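Local coordinates for carbon dioxide concentrating mechanism protein ccmL (Synechocystis sp., PDB 2QW7), which probably forms the vertices of the carboxysome shell as a homopentamer, modelled to induce curvature when inserted into a flat hexagonal layer of CcmK subunits, at residues N52-V57 against G90-K95. Sequence-based numbering, arbitrary orientation.
Sequences NEWVLV and GSLYNK
Trp54 and Tyr93 lie face on face, an offset stack in which the centroid of the indole five-membered ring sits 3.8 Å from that of the phenol and the two planes differ by only 2°. The side chains run past each other in opposite directions, and following Trp54 outward makes the register plain. Its CB rests near Tyr93 CE1 at 3.8 Å, and CG comes beneath the phenol's far end, 3.6 Å from Tyr93 CZ. On the pyrrole side CD1 meets the hydroxyl OH, while NE1 and CE2 lie against Tyr93 CE2. CD2 and CZ2 both lie near Tyr93 CD2, and CH2 is shared between Tyr93 CD2 and Leu92 CD1. Across the other flank Trp54 CE3 makes the closest approach, 3.5 Å to Tyr93 CG, and CZ3 reaches back to Tyr93 CB. The tip of one ring thus lies at the root of the other. Tyr93 is sent across by a first torsion that sets CG opposite its backbone N (chi1 -178°). Leu92 meets the indole from the side: its CD1 comes to the edge, near the ring plane, 3.9 Å from Trp54 CZ3. Asn52 O also lies in the indole plane, at its edge. No hydrogen bond crosses between 52-57 and 90-95; the touching atoms are those of the side chains of Trp54, Leu92 and Tyr93. Putting an alanine at Trp54 would probably leave one face of the Tyr93 ring without its stacking partner and Leu92 CD1 without the edge it abuts. In this all-beta fold, of a family grouped with the OB folds, strand 54-59 runs antiparallel between 2-11 and 76-86, with Trp54 backbone-bonded to Ile82 and its side chain touching Leu30. Strand 91-94 pairs antiparallel with 76-86, where Leu92 and Tyr93 form a classic bulge opposite Val85, and the stack joins two strands that both pair with 76-86.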
loop_
_atom_site.group_PDB
_atom_site.type_symbol
_atom_site.label_atom_id
_atom_site.label_comp_id
_atom_site.label_asym_id
_atom_site.label_seq_id
_atom_site.Cartn_x
_atom_site.Cartn_y
_atom_site.Cartn_z
ATOM N N ASN A 52 -0.534 10.024 -24.198
ATOM C CA ASN A 52 -1.995 9.929 -24.281
ATOM C C ASN A 52 -2.630 8.560 -24.434
ATOM O O ASN A 52 -3.862 8.467 -24.335
ATOM C CB ASN A 52 -2.480 10.897 -25.356
ATOM C CG ASN A 52 -2.160 12.297 -24.991
ATOM O OD1 ASN A 52 -2.121 12.645 -23.792
ATOM N ND2 ASN A 52 -1.894 13.112 -25.989
ATOM N N GLU A 53 -1.783 7.525 -24.601
ATOM C CA GLU A 53 -2.250 6.152 -24.661
ATOM C C GLU A 53 -2.714 5.744 -23.250
ATOM O O GLU A 53 -2.186 6.208 -22.235
ATOM C CB GLU A 53 -1.157 5.211 -25.226
ATOM C CG GLU A 53 -0.915 5.166 -26.817
ATOM C CD GLU A 53 -0.152 3.836 -27.273
ATOM O OE1 GLU A 53 0.916 3.518 -26.698
ATOM O OE2 GLU A 53 -0.583 3.117 -28.227
ATOM N N TRP A 54 -3.754 4.921 -23.197
ATOM C CA TRP A 54 -4.285 4.333 -21.964
ATOM C C TRP A 54 -3.518 3.060 -21.719
ATOM O O TRP A 54 -3.331 2.235 -22.629
ATOM C CB TRP A 54 -5.752 3.964 -22.064
ATOM C CG TRP A 54 -6.676 5.087 -21.961
ATOM C CD1 TRP A 54 -6.481 6.367 -22.398
ATOM C CD2 TRP A 54 -7.992 5.051 -21.401
ATOM N NE1 TRP A 54 -7.605 7.150 -22.117
ATOM C CE2 TRP A 54 -8.536 6.358 -21.502
ATOM C CE3 TRP A 54 -8.757 4.050 -20.807
ATOM C CZ2 TRP A 54 -9.817 6.666 -21.059
ATOM C CZ3 TRP A 54 -10.023 4.367 -20.357
ATOM C CH2 TRP A 54 -10.538 5.661 -20.488
ATOM N N VAL A 55 -3.132 2.864 -20.455
ATOM C CA VAL A 55 -2.234 1.788 -20.093
ATOM C C VAL A 55 -2.595 1.111 -18.773
ATOM O O VAL A 55 -3.360 1.630 -17.952
ATOM C CB VAL A 55 -0.780 2.403 -20.077
ATOM C CG1 VAL A 55 -0.545 3.308 -21.334
ATOM C CG2 VAL A 55 -0.533 3.231 -18.859
ATOM N N LEU A 56 -2.013 -0.079 -18.589
ATOM C CA LEU A 56 -2.147 -0.856 -17.344
ATOM C C LEU A 56 -0.921 -0.680 -16.504
ATOM O O LEU A 56 0.168 -1.055 -16.960
ATOM C CB LEU A 56 -2.246 -2.349 -17.589
ATOM C CG LEU A 56 -3.570 -2.581 -18.290
ATOM C CD1 LEU A 56 -3.624 -4.105 -18.335
ATOM C CD2 LEU A 56 -4.823 -1.780 -17.654
ATOM N N VAL A 57 -1.149 -0.233 -15.255
ATOM C CA VAL A 57 -0.089 0.063 -14.280
ATOM C C VAL A 57 -0.093 -0.953 -13.148
ATOM O O VAL A 57 -1.055 -1.052 -12.413
ATOM C CB VAL A 57 -0.352 1.483 -13.592
ATOM C CG1 VAL A 57 0.756 1.782 -12.607
ATOM C CG2 VAL A 57 -0.588 2.706 -14.652
ATOM N N GLY A 90 -21.723 -0.556 -22.361
ATOM C CA GLY A 90 -21.031 -0.818 -23.619
ATOM C C GLY A 90 -19.549 -0.504 -23.476
ATOM O O GLY A 90 -18.980 -0.630 -22.390
ATOM N N SER A 91 -18.908 -0.070 -24.556
ATOM C CA SER A 91 -17.474 0.254 -24.480
ATOM C C SER A 91 -17.257 1.609 -23.796
ATOM O O SER A 91 -17.905 2.621 -24.123
ATOM C CB SER A 91 -16.753 0.209 -25.824
ATOM O OG SER A 91 -16.536 -1.123 -26.261
ATOM N N LEU A 92 -16.381 1.607 -22.798
ATOM C CA LEU A 92 -16.035 2.853 -22.090
ATOM C C LEU A 92 -14.818 3.472 -22.783
ATOM O O LEU A 92 -14.594 4.679 -22.773
ATOM C CB LEU A 92 -15.862 2.610 -20.589
ATOM C CG LEU A 92 -15.328 3.647 -19.607
ATOM C CD1 LEU A 92 -13.816 3.663 -19.662
ATOM C CD2 LEU A 92 -15.953 5.042 -19.799
ATOM N N TYR A 93 -14.061 2.602 -23.438
ATOM C CA TYR A 93 -12.890 3.007 -24.162
ATOM C C TYR A 93 -12.566 2.043 -25.284
ATOM O O TYR A 93 -12.659 0.834 -25.111
ATOM C CB TYR A 93 -11.708 3.041 -23.207
ATOM C CG TYR A 93 -10.466 3.509 -23.871
ATOM C CD1 TYR A 93 -9.394 2.610 -24.162
ATOM C CD2 TYR A 93 -10.381 4.842 -24.271
ATOM C CE1 TYR A 93 -8.253 3.077 -24.792
ATOM C CE2 TYR A 93 -9.274 5.319 -24.905
ATOM C CZ TYR A 93 -8.213 4.455 -25.168
ATOM O OH TYR A 93 -7.147 5.064 -25.802
ATOM N N ASN A 94 -12.207 2.620 -26.431
ATOM C CA ASN A 94 -11.800 1.894 -27.620
ATOM C C ASN A 94 -10.660 2.723 -28.174
ATOM O O ASN A 94 -10.922 3.884 -28.542
ATOM C CB ASN A 94 -12.863 1.918 -28.739
ATOM C CG ASN A 94 -14.305 1.908 -28.254
ATOM O OD1 ASN A 94 -15.160 1.433 -28.978
ATOM N ND2 ASN A 94 -14.593 2.465 -27.089
ATOM N N LYS A 95 -9.452 2.154 -28.296
ATOM C CA LYS A 95 -8.305 2.954 -28.779
ATOM C C LYS A 95 -8.449 3.425 -30.229
ATOM O O LYS A 95 -7.877 4.449 -30.604
ATOM C CB LYS A 95 -6.943 2.303 -28.527
ATOM C CG LYS A 95 -6.631 1.099 -29.332
ATOM C CD LYS A 95 -5.191 0.755 -29.096
ATOM C CE LYS A 95 -4.903 -0.606 -29.578
ATOM N NZ LYS A 95 -4.963 -0.694 -31.040
#